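PDB 3EH7: 4-hydroxybutyrate CoA-transferase from Porphyromonas gingivalis, which probably transfers coenzyme A between carboxylic acids such as acetate and 4-hydroxybutyrate. Local coordinates for residues P110-R114 / P147-S151; V140-K146 / L292-D296; I319-G323 / R409-I414; R386-D390 / Q400-K404. One frame throughout, in Å; residues are numbered along the deposited sequence. Where two conformers were deposited one is given.

Interaction 1 (P110-R114 / P147-S151)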
loop_
_atom_site.group_PDB
_atom_site.type_symbol
_atom_site.label_atom_id
_atom_site.label_comp_id
_atom_site.label_asym_id
_atom_site.label_seq_id
_atom_site.Cartn_x
_atom_site.Cartn_y
_atom_site.Cartn_z
ATOM N N PRO A 110 1.631 -14.989 -7.308
ATOM C CA PRO A 110 2.339 -16.295 -7.244
ATOM C C PRO A 110 2.264 -16.982 -5.879
ATOM O O PRO A 110 2.002 -18.188 -5.812
ATOM C CB PRO A 110 3.778 -15.942 -7.608
ATOM C CG PRO A 110 3.623 -14.647 -8.458
ATOM C CD PRO A 110 2.505 -13.912 -7.812
ATOM N N SER A 111 2.444 -16.242 -4.785
ATOM C CA SER A 111 2.330 -16.888 -3.460
ATOM C C SER A 111 0.901 -17.358 -3.181
ATOM O O SER A 111 0.687 -18.413 -2.576
ATOM C CB SER A 111 2.827 -15.978 -2.347
ATOM O OG SER A 111 2.082 -14.775 -2.348
HETATM N N MSE A 112 -0.083 -16.596 -3.644
HETATM C CA MSE A 112 -1.479 -16.979 -3.510
HETATM C C MSE A 112 -1.759 -18.260 -4.304
HETATM O O MSE A 112 -2.577 -19.104 -3.894
HETATM C CB MSE A 112 -2.376 -15.833 -3.974
HETATM C CG MSE A 112 -3.834 -16.160 -3.934
HETATM SE SE MSE A 112 -5.001 -14.682 -4.360
HETATM C CE MSE A 112 -4.700 -13.576 -2.728
ATOM N N ILE A 113 -1.076 -18.406 -5.437
ATOM C CA ILE A 113 -1.193 -19.612 -6.225
ATOM C C ILE A 113 -0.517 -20.760 -5.474
ATOM O O ILE A 113 -1.102 -21.819 -5.325
ATOM C CB ILE A 113 -0.571 -19.463 -7.662
ATOM C CG1 ILE A 113 -1.445 -18.553 -8.518
ATOM C CG2 ILE A 113 -0.414 -20.858 -8.341
ATOM C CD1 ILE A 113 -0.857 -18.246 -9.890
ATOM N N ARG A 114 0.701 -20.538 -4.984
ATOM C CA ARG A 114 1.441 -21.593 -4.281
ATOM C C ARG A 114 0.779 -22.022 -2.987
ATOM O O ARG A 114 0.916 -23.173 -2.601
ATOM C CB ARG A 114 2.879 -21.188 -3.968
ATOM C CG ARG A 114 3.812 -21.324 -5.140
ATOM C CD ARG A 114 5.239 -21.093 -4.711
ATOM N NE ARG A 114 5.463 -19.701 -4.340
ATOM C CZ ARG A 114 5.769 -18.715 -5.197
ATOM N NH1 ARG A 114 5.880 -18.931 -6.517
ATOM N NH2 ARG A 114 5.971 -17.496 -4.735
ATOM N N PRO A 147 4.828 -19.212 -12.417
ATOM C CA PRO A 147 4.294 -19.718 -11.156
ATOM C C PRO A 147 3.082 -20.638 -11.336
ATOM O O PRO A 147 3.006 -21.646 -10.658
ATOM C CB PRO A 147 3.908 -18.457 -10.408
ATOM C CG PRO A 147 4.844 -17.415 -10.909
ATOM C CD PRO A 147 5.218 -17.788 -12.298
ATOM N N ALA A 148 2.178 -20.325 -12.266
ATOM C CA ALA A 148 1.030 -21.206 -12.503
ATOM C C ALA A 148 1.484 -22.588 -12.985
ATOM O O ALA A 148 1.027 -23.610 -12.473
ATOM C CB ALA A 148 0.044 -20.578 -13.494
ATOM N N ALA A 149 2.373 -22.615 -13.965
ATOM C CA ALA A 149 2.903 -23.868 -14.495
ATOM C C ALA A 149 3.605 -24.670 -13.389
ATOM O O ALA A 149 3.574 -25.889 -13.400
ATOM C CB ALA A 149 3.863 -23.616 -15.641
ATOM N N GLU A 150 4.224 -23.994 -12.434
ATOM C CA GLU A 150 4.962 -24.713 -11.416
ATOM C C GLU A 150 4.072 -25.249 -10.328
ATOM O O GLU A 150 4.525 -26.035 -9.527
ATOM C CB GLU A 150 6.033 -23.815 -10.790
ATOM C CG GLU A 150 7.158 -23.479 -11.757
ATOM C CD GLU A 150 8.045 -22.351 -11.262
ATOM O OE1 GLU A 150 7.645 -21.587 -10.324
ATOM O OE2 GLU A 150 9.131 -22.214 -11.838
ATOM N N SER A 151 2.824 -24.785 -10.273
ATOM C CA SER A 151 1.897 -25.223 -9.255
ATOM C C SER A 151 0.691 -26.039 -9.719
ATOM O O SER A 151 0.106 -26.720 -8.913
ATOM C CB SER A 151 1.383 -24.012 -8.475
ATOM O OG SER A 151 2.336 -23.655 -7.506
HETATM O O HOH W 1 6.377 -21.554 -8.049
#
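Two short helices pack side by side and nearly parallel here, in the N-terminal Rossmann-like alpha/beta domain of the CoA-transferase fold. Helix 109-114 comes just before strand 122-127 of the parallel sheet and helix 145-151 just before its neighbour, strand 154-160, so the two helices run in the same sense as they enter adjacent strands. Over the segments 110-114 and 147-151 the axes approach to 9.4 Å at an angle of 10°, and 257 Å² is buried without a direct hydrogen bond between them. The packing is apolar at its centre. Pro110 CB meets Pro147 CB at 3.8 Å, and one turn on Ile113, pointing toward the other helix, fills the space beside Ala148 and Ser151: its CG2 lies 3.6 Å from Ser151 CB and its CD1 4.4 Å from Ala148 CB. Ile113 also touches Ile120, and Pro110 packs on Val295 and Asp296 of helix 295-298. On the face of helix 109-114 turned away from the contact, Met112, modelled as selenomethionine, packs on Gly403 of the second subunit. Arg114 lies at the exposed edge. Arg114 CG lies 3.6 Å from Ser151 OG, and the guanidinium folds back along the helix to a salt bridge with Asp296. A water bridges the two helices beside it, accepting from Arg114 NH1 at 3.1 Å and donating to Glu150 OE1 at 2.6 Å.

Interaction 2 (V140-K146 / L292-D296)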
loop_
_atom_site.group_PDB
_atom_site.type_symbol
_atom_site.label_atom_id
_atom_site.label_comp_id
_atom_site.label_asym_id
_atom_site.label_seq_id
_atom_site.Cartn_x
_atom_site.Cartn_y
_atom_site.Cartn_z
ATOM N N VAL A 140 7.997 -14.513 -23.711
ATOM C CA VAL A 140 7.531 -13.179 -23.383
ATOM C C VAL A 140 6.562 -13.112 -22.179
ATOM O O VAL A 140 6.156 -12.032 -21.809
ATOM C CB VAL A 140 6.810 -12.507 -24.630
ATOM C CG1 VAL A 140 7.760 -12.370 -25.814
ATOM C CG2 VAL A 140 5.576 -13.295 -25.049
ATOM N N SER A 141 6.189 -14.252 -21.588
ATOM C CA SER A 141 5.222 -14.291 -20.484
ATOM C C SER A 141 5.711 -15.108 -19.290
ATOM O O SER A 141 5.499 -16.311 -19.207
ATOM C CB SER A 141 3.864 -14.797 -20.989
ATOM O OG SER A 141 3.366 -13.904 -21.975
ATOM N N CYS A 142 6.388 -14.430 -18.369
ATOM C CA CYS A 142 6.883 -15.035 -17.145
ATOM C C CYS A 142 5.865 -14.755 -16.055
ATOM O O CYS A 142 5.151 -15.674 -15.616
ATOM C CB CYS A 142 8.275 -14.498 -16.801
ATOM S SG CYS A 142 9.100 -15.324 -15.398
ATOM N N ASP A 143 5.797 -13.495 -15.611
ATOM C CA ASP A 143 4.651 -13.005 -14.816
ATOM C C ASP A 143 4.065 -13.987 -13.770
ATOM O O ASP A 143 4.759 -14.377 -12.836
ATOM C CB ASP A 143 3.610 -12.385 -15.775
ATOM C CG ASP A 143 3.188 -13.316 -16.912
ATOM O OD1 ASP A 143 2.404 -14.263 -16.661
ATOM O OD2 ASP A 143 3.604 -13.069 -18.070
ATOM N N TYR A 144 2.799 -14.363 -13.882
ATOM C CA TYR A 144 2.240 -15.422 -13.063
ATOM C C TYR A 144 2.173 -16.730 -13.849
ATOM O O TYR A 144 1.799 -17.758 -13.303
ATOM C CB TYR A 144 0.826 -15.059 -12.584
ATOM C CG TYR A 144 -0.179 -15.014 -13.723
ATOM C CD1 TYR A 144 -0.877 -16.150 -14.117
ATOM C CD2 TYR A 144 -0.368 -13.850 -14.453
ATOM C CE1 TYR A 144 -1.767 -16.101 -15.168
ATOM C CE2 TYR A 144 -1.248 -13.794 -15.507
ATOM C CZ TYR A 144 -1.950 -14.918 -15.860
ATOM O OH TYR A 144 -2.822 -14.845 -16.922
ATOM N N SER A 145 2.461 -16.666 -15.152
ATOM C CA SER A 145 2.351 -17.823 -16.038
ATOM C C SER A 145 3.299 -18.916 -15.585
ATOM O O SER A 145 2.920 -20.095 -15.515
ATOM C CB SER A 145 2.654 -17.423 -17.492
ATOM O OG SER A 145 1.816 -16.369 -17.955
ATOM N N LYS A 146 4.535 -18.537 -15.260
ATOM C CA LYS A 146 5.524 -19.493 -14.769
ATOM C C LYS A 146 5.131 -20.077 -13.412
ATOM O O LYS A 146 5.091 -21.303 -13.281
ATOM C CB LYS A 146 6.918 -18.871 -14.743
ATOM C CG LYS A 146 7.996 -19.641 -13.975
ATOM C CD LYS A 146 9.374 -19.089 -14.351
ATOM C CE LYS A 146 10.504 -19.884 -13.812
ATOM N NZ LYS A 146 10.579 -19.721 -12.409
ATOM N N LEU A 292 13.730 -11.813 -17.856
ATOM C CA LEU A 292 12.424 -11.871 -17.225
ATOM C C LEU A 292 12.492 -12.704 -15.965
ATOM O O LEU A 292 13.215 -13.712 -15.911
ATOM C CB LEU A 292 11.346 -12.429 -18.137
ATOM C CG LEU A 292 10.986 -11.644 -19.401
ATOM C CD1 LEU A 292 9.561 -11.950 -19.898
ATOM C CD2 LEU A 292 11.250 -10.127 -19.252
ATOM N N TYR A 293 11.737 -12.254 -14.956
ATOM C CA TYR A 293 11.540 -12.986 -13.701
ATOM C C TYR A 293 10.049 -13.005 -13.388
ATOM O O TYR A 293 9.281 -12.172 -13.885
ATOM C CB TYR A 293 12.274 -12.316 -12.549
ATOM C CG TYR A 293 13.756 -12.159 -12.734
ATOM C CD1 TYR A 293 14.277 -11.102 -13.470
ATOM C CD2 TYR A 293 14.647 -13.073 -12.155
ATOM C CE1 TYR A 293 15.645 -10.959 -13.635
ATOM C CE2 TYR A 293 15.996 -12.959 -12.319
ATOM C CZ TYR A 293 16.509 -11.898 -13.041
ATOM O OH TYR A 293 17.891 -11.804 -13.208
ATOM N N PRO A 294 9.626 -13.950 -12.544
ATOM C CA PRO A 294 8.233 -13.975 -12.155
ATOM C C PRO A 294 7.813 -12.730 -11.374
ATOM O O PRO A 294 8.639 -12.013 -10.750
ATOM C CB PRO A 294 8.100 -15.266 -11.328
ATOM C CG PRO A 294 9.467 -15.718 -11.045
ATOM C CD PRO A 294 10.379 -15.111 -12.044
ATOM N N VAL A 295 6.520 -12.465 -11.429
ATOM C CA VAL A 295 6.013 -11.191 -10.958
ATOM C C VAL A 295 6.253 -10.957 -9.445
ATOM O O VAL A 295 6.383 -9.801 -9.011
ATOM C CB VAL A 295 4.532 -10.987 -11.364
ATOM C CG1 VAL A 295 3.586 -12.003 -10.608
ATOM C CG2 VAL A 295 4.123 -9.502 -11.147
ATOM N N ASP A 296 6.334 -12.045 -8.654
ATOM C CA ASP A 296 6.583 -11.914 -7.229
ATOM C C ASP A 296 7.997 -11.445 -6.938
ATOM O O ASP A 296 8.284 -11.044 -5.816
ATOM C CB ASP A 296 6.260 -13.201 -6.451
ATOM C CG ASP A 296 7.034 -14.410 -6.936
ATOM O OD1 ASP A 296 7.248 -14.573 -8.152
ATOM O OD2 ASP A 296 7.365 -15.239 -6.094
#
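Cys142 lays its side chain over the backbone where strand 290-292 ends: SG is 3.2 Å from both Tyr293 C and Pro294 N and 3.6 Å from Pro294 CD, while Cys142 CB meets Leu292 CB at 3.9 Å. Leu292 reaches back along the loop, its CD1 3.9 Å from Val140 O. Beyond the cysteine the loop turns sharply at Asp143, which has unusual backbone angles (phi 39°, psi -119°); its carbonyl faces the other segment. There Asp143 O accepts the only direct hydrogen bond of the contact, from Val295 N at 3.0 Å and 170°. The arrangement brings together two helix starts, one from each half of the two-domain CoA-transferase fold. Pro294 is the N-cap residue of helix 295-298, and Asp143 caps helix 145-151, with OD1 accepting from Ser145 N at 2.8 Å and from Ser145 OG at 2.5 Å. Asp143 thus serves one helix with its carboxylate and meets the first turn of the other with its carbonyl. Strand 273-274 flanks the loop, and Thr272 bonds to the backbone of Cys142 and Asp143. At the far end Lys146 NZ comes within 4.4 Å of Pro294 CG but makes its salt bridge to Glu150.

Interaction 3 (I319-G323 / R409-I414)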
loop_
_atom_site.group_PDB
_atom_site.type_symbol
_atom_site.label_atom_id
_atom_site.label_comp_id
_atom_site.label_asym_id
_atom_site.label_seq_id
_atom_site.Cartn_x
_atom_site.Cartn_y
_atom_site.Cartn_z
ATOM N N ILE A 319 -8.909 10.595 -11.282
ATOM C CA ILE A 319 -8.336 10.979 -10.000
ATOM C C ILE A 319 -9.194 12.080 -9.398
ATOM O O ILE A 319 -9.633 13.017 -10.102
ATOM C CB ILE A 319 -6.855 11.385 -10.111
ATOM C CG1 ILE A 319 -6.336 11.871 -8.753
ATOM C CG2 ILE A 319 -6.656 12.506 -11.080
ATOM C CD1 ILE A 319 -4.864 11.873 -8.634
ATOM N N ASP A 320 -9.526 11.931 -8.121
ATOM C CA ASP A 320 -10.370 12.915 -7.478
ATOM C C ASP A 320 -9.521 14.019 -6.883
ATOM O O ASP A 320 -8.296 13.941 -6.881
ATOM C CB ASP A 320 -11.392 12.308 -6.509
ATOM C CG ASP A 320 -10.805 11.847 -5.186
ATOM O OD1 ASP A 320 -9.619 12.082 -4.897
ATOM O OD2 ASP A 320 -11.576 11.216 -4.429
ATOM N N LEU A 321 -10.179 15.052 -6.400
ATOM C CA LEU A 321 -9.473 16.240 -5.903
ATOM C C LEU A 321 -8.625 15.996 -4.648
ATOM O O LEU A 321 -7.842 16.869 -4.264
ATOM C CB LEU A 321 -10.465 17.383 -5.674
ATOM C CG LEU A 321 -11.013 18.012 -6.958
ATOM C CD1 LEU A 321 -12.014 19.100 -6.657
ATOM C CD2 LEU A 321 -9.891 18.535 -7.852
HETATM N N MSE A 322 -8.805 14.839 -3.993
HETATM C CA MSE A 322 -8.000 14.474 -2.811
HETATM C C MSE A 322 -6.764 13.716 -3.225
HETATM O O MSE A 322 -5.834 13.562 -2.434
HETATM C CB MSE A 322 -8.822 13.624 -1.838
HETATM C CG MSE A 322 -10.019 14.343 -1.282
HETATM SE SE MSE A 322 -10.848 13.315 0.123
HETATM C CE MSE A 322 -11.104 11.629 -0.833
ATOM N N GLY A 323 -6.775 13.220 -4.461
ATOM C CA GLY A 323 -5.704 12.405 -4.978
ATOM C C GLY A 323 -6.008 10.911 -5.037
ATOM O O GLY A 323 -5.101 10.155 -5.305
ATOM N N ARG A 409 -3.979 20.271 -2.562
ATOM C CA ARG A 409 -4.111 19.219 -3.554
ATOM C C ARG A 409 -5.182 19.542 -4.584
ATOM O O ARG A 409 -4.916 19.469 -5.781
ATOM C CB ARG A 409 -4.431 17.898 -2.865
ATOM C CG ARG A 409 -3.236 17.223 -2.285
ATOM C CD ARG A 409 -3.719 15.994 -1.501
ATOM N NE ARG A 409 -2.573 15.280 -0.981
ATOM C CZ ARG A 409 -2.267 14.008 -1.212
ATOM N NH1 ARG A 409 -3.071 13.212 -1.895
ATOM N NH2 ARG A 409 -1.150 13.513 -0.693
ATOM N N ALA A 410 -6.364 19.940 -4.111
ATOM C CA ALA A 410 -7.457 20.388 -4.964
ATOM C C ALA A 410 -7.008 21.489 -5.941
ATOM O O ALA A 410 -7.225 21.396 -7.159
ATOM C CB ALA A 410 -8.661 20.883 -4.124
ATOM N N GLU A 411 -6.395 22.530 -5.392
ATOM C CA GLU A 411 -5.887 23.635 -6.206
ATOM C C GLU A 411 -4.853 23.175 -7.241
ATOM O O GLU A 411 -4.933 23.560 -8.418
ATOM C CB GLU A 411 -5.283 24.701 -5.297
ATOM C CG GLU A 411 -6.330 25.496 -4.560
ATOM C CD GLU A 411 -5.769 26.423 -3.490
ATOM O OE1 GLU A 411 -4.587 26.292 -3.111
ATOM O OE2 GLU A 411 -6.527 27.284 -3.013
ATOM N N ALA A 412 -3.914 22.339 -6.803
ATOM C CA ALA A 412 -2.874 21.800 -7.689
ATOM C C ALA A 412 -3.444 20.978 -8.857
ATOM O O ALA A 412 -2.947 21.057 -9.996
ATOM C CB ALA A 412 -1.872 20.948 -6.891
ATOM N N LEU A 413 -4.471 20.177 -8.573
ATOM C CA LEU A 413 -5.085 19.326 -9.607
ATOM C C LEU A 413 -5.970 20.171 -10.554
ATOM O O LEU A 413 -6.044 19.912 -11.755
ATOM C CB LEU A 413 -5.901 18.207 -8.941
ATOM C CG LEU A 413 -5.094 17.146 -8.182
ATOM C CD1 LEU A 413 -6.008 16.232 -7.354
ATOM C CD2 LEU A 413 -4.315 16.351 -9.207
ATOM N N ILE A 414 -6.614 21.195 -10.005
ATOM C CA ILE A 414 -7.478 22.054 -10.798
ATOM C C ILE A 414 -6.664 22.762 -11.871
ATOM O O ILE A 414 -7.086 22.834 -13.020
ATOM C CB ILE A 414 -8.253 23.069 -9.926
ATOM C CG1 ILE A 414 -9.373 22.344 -9.155
ATOM C CG2 ILE A 414 -8.862 24.152 -10.781
ATOM C CD1 ILE A 414 -10.022 23.175 -8.086
#
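Leu321 is the apolar centre of this contact, lying against one side of helix 406-414: its CB is 4.2 Å from Ala410 CB, and its CD2 is 4.1 Å from both Leu413 CB and Ile414 CG1. Leu425 of helix 419-433 packs on Leu321 and Ile414 as well. Leu413 reaches under the turn, where its CD1 lies 3.3 Å from Asp320 O and 3.6 Å from Leu321 O. At the polar edge Arg409 NH1 donates to Met322 O at 2.8 Å, while its NE is directed to Lys404 O. Gly323 adopts a positive phi of 103°, and a CB there would clash with Arg409 NH1. Pro103 of the second subunit packs on Arg409. Asp320 OD1 accepts from Gln324 N. Residues 320-323 form a type I beta turn, closed by Gly323 N to Asp320 O at 2.9 Å and reinforced by an Asx turn, Met322 N to Asp320 OD1 at 3.0 Å: a beta hairpin joining antiparallel strands 318-320 and 325-326, its tip packed against a helix.

Interaction 4 (R386-D390 / Q400-K404)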
loop_
_atom_site.group_PDB
_atom_site.type_symbol
_atom_site.label_atom_id
_atom_site.label_comp_id
_atom_site.label_asym_id
_atom_site.label_seq_id
_atom_site.Cartn_x
_atom_site.Cartn_y
_atom_site.Cartn_z
ATOM N N ARG A 386 -5.016 7.871 -1.730
ATOM C CA ARG A 386 -4.650 9.291 -1.740
ATOM C C ARG A 386 -3.343 9.553 -0.951
ATOM O O ARG A 386 -2.565 10.442 -1.288
ATOM C CB ARG A 386 -5.784 10.174 -1.223
ATOM C CG ARG A 386 -5.933 10.152 0.258
ATOM C CD ARG A 386 -7.034 11.057 0.819
ATOM N NE ARG A 386 -7.146 10.760 2.246
ATOM C CZ ARG A 386 -7.851 11.453 3.125
ATOM N NH1 ARG A 386 -8.580 12.508 2.759
ATOM N NH2 ARG A 386 -7.846 11.067 4.382
ATOM N N ASN A 387 -3.117 8.766 0.088
ATOM C CA ASN A 387 -1.914 8.889 0.926
ATOM C C ASN A 387 -0.650 8.490 0.211
ATOM O O ASN A 387 0.410 8.771 0.721
ATOM C CB ASN A 387 -2.023 8.070 2.237
ATOM C CG ASN A 387 -3.091 8.606 3.199
ATOM O OD1 ASN A 387 -3.709 9.637 2.946
ATOM N ND2 ASN A 387 -3.304 7.913 4.304
ATOM N N GLU A 388 -0.730 7.810 -0.937
ATOM C CA GLU A 388 0.494 7.410 -1.638
ATOM C C GLU A 388 0.762 8.036 -3.004
ATOM O O GLU A 388 1.866 7.911 -3.538
ATOM C CB GLU A 388 0.605 5.891 -1.725
ATOM C CG GLU A 388 -0.575 5.177 -2.293
ATOM C CD GLU A 388 -0.517 3.711 -2.028
ATOM O OE1 GLU A 388 0.609 3.263 -1.688
ATOM O OE2 GLU A 388 -1.570 3.018 -2.210
ATOM N N VAL A 389 -0.217 8.742 -3.558
ATOM C CA VAL A 389 -0.037 9.346 -4.884
ATOM C C VAL A 389 1.094 10.377 -4.783
ATOM O O VAL A 389 1.234 11.017 -3.740
ATOM C CB VAL A 389 -1.373 9.943 -5.358
ATOM C CG1 VAL A 389 -1.866 11.017 -4.340
ATOM C CG2 VAL A 389 -1.248 10.511 -6.793
ATOM N N ASP A 390 1.911 10.527 -5.835
ATOM C CA ASP A 390 3.083 11.391 -5.806
ATOM C C ASP A 390 2.856 12.511 -6.850
ATOM O O ASP A 390 2.164 13.482 -6.544
ATOM C CB ASP A 390 4.298 10.493 -6.079
ATOM C CG ASP A 390 5.615 11.194 -5.963
ATOM O OD1 ASP A 390 5.622 12.368 -5.546
ATOM O OD2 ASP A 390 6.652 10.513 -6.260
ATOM N N GLN A 400 2.638 17.883 -7.866
ATOM C CA GLN A 400 3.124 16.928 -6.857
ATOM C C GLN A 400 2.248 17.035 -5.608
ATOM O O GLN A 400 2.134 18.103 -5.014
ATOM C CB GLN A 400 4.616 17.106 -6.519
ATOM C CG GLN A 400 5.185 15.961 -5.564
ATOM C CD GLN A 400 6.720 16.032 -5.356
ATOM O OE1 GLN A 400 7.312 17.117 -5.446
ATOM N NE2 GLN A 400 7.367 14.863 -5.076
ATOM N N LEU A 401 1.605 15.930 -5.236
ATOM C CA LEU A 401 0.579 15.952 -4.183
ATOM C C LEU A 401 1.110 15.604 -2.810
ATOM O O LEU A 401 0.485 15.926 -1.807
ATOM C CB LEU A 401 -0.551 14.987 -4.535
ATOM C CG LEU A 401 -1.238 15.185 -5.886
ATOM C CD1 LEU A 401 -2.406 14.199 -5.999
ATOM C CD2 LEU A 401 -1.748 16.631 -6.077
ATOM N N LYS A 402 2.252 14.924 -2.765
ATOM C CA LYS A 402 2.820 14.482 -1.483
ATOM C C LYS A 402 3.184 15.667 -0.629
ATOM O O LYS A 402 3.912 16.525 -1.082
ATOM C CB LYS A 402 4.067 13.616 -1.691
ATOM C CG LYS A 402 3.749 12.211 -2.123
ATOM C CD LYS A 402 4.859 11.207 -1.682
ATOM C CE LYS A 402 4.252 9.869 -1.303
ATOM N NZ LYS A 402 5.254 8.764 -1.250
ATOM N N GLY A 403 2.666 15.718 0.595
ATOM C CA GLY A 403 2.942 16.827 1.507
ATOM C C GLY A 403 1.938 17.961 1.389
ATOM O O GLY A 403 1.965 18.895 2.216
ATOM N N LYS A 404 1.049 17.918 0.379
ATOM C CA LYS A 404 0.042 18.971 0.237
ATOM C C LYS A 404 -1.201 18.638 1.049
ATOM O O LYS A 404 -1.624 17.456 1.168
ATOM C CB LYS A 404 -0.316 19.229 -1.227
ATOM C CG LYS A 404 0.826 19.880 -2.050
ATOM C CD LYS A 404 0.361 20.214 -3.475
ATOM C CE LYS A 404 1.328 21.150 -4.250
ATOM N NZ LYS A 404 2.706 20.601 -4.398
HETATM O O HOH W 2 4.069 6.945 -2.641
#
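Two hydrogen bonds join Asp390 to the segment 400-404. Leu401 N donates to Asp390 O at 2.8 Å and 178°, and Gln400 NE2 donates to Asp390 OD1 at 3.1 Å, so backbone and carboxylate together hold the base of a beta hairpin formed by antiparallel strands 391-394 and 397-400. The other carboxylate oxygen, OD2, accepts from Ser356 N. Next comes a water that donates to Glu388 O and accepts from Lys402 NZ, both at 2.6 Å; the lysine's charge is paired with Glu108 of the second subunit. Past the hairpin, residues 401-404 form a type II beta turn, with Gly403 at phi 90°, closed by Lys404 N to Leu401 O at 3.0 Å; Lys404 NZ returns to Gln400 O at 2.6 Å. The aliphatic chain of Lys402 crosses 386-390, Lys402 CG lying 3.2 Å from Val389 O and 3.8 Å from Asp390 CA. The apolar side-chain contact is Val389 CG1 to Leu401 CD1 at 3.6 Å. The hairpin forms one edge of the nine-stranded mixed sheet within this chain. Leu401 and Val389 touch Arg409 of helix 406-414, Lys402 lies on Ala349 of helix 341-350, and Glu388 pairs with Arg346 of that helix and with Arg346 of the second subunit.

Overall arrangement
The four contacts form two clusters. Interactions 1 and 2, with centres 10 Å apart, share helix 145-151 and touch through the Arg114-Asp296 salt bridge; their segments alternate along the chain, so residues 292-296 return from the C-terminal half to pack beside the N-terminal domain. Interactions 3 and 4, also 10 Å apart, lie wholly in the C-terminal domain: 386-390 and 400-404 fall in sequence between 319-323 and 409-414, and Arg409 connects the two. The centres of interactions 1 and 3 are 39 Å apart. One cluster thus joins the two halves of the subunit, while the other lies at the distant end of the C-terminal domain, where both contacts touch the second subunit.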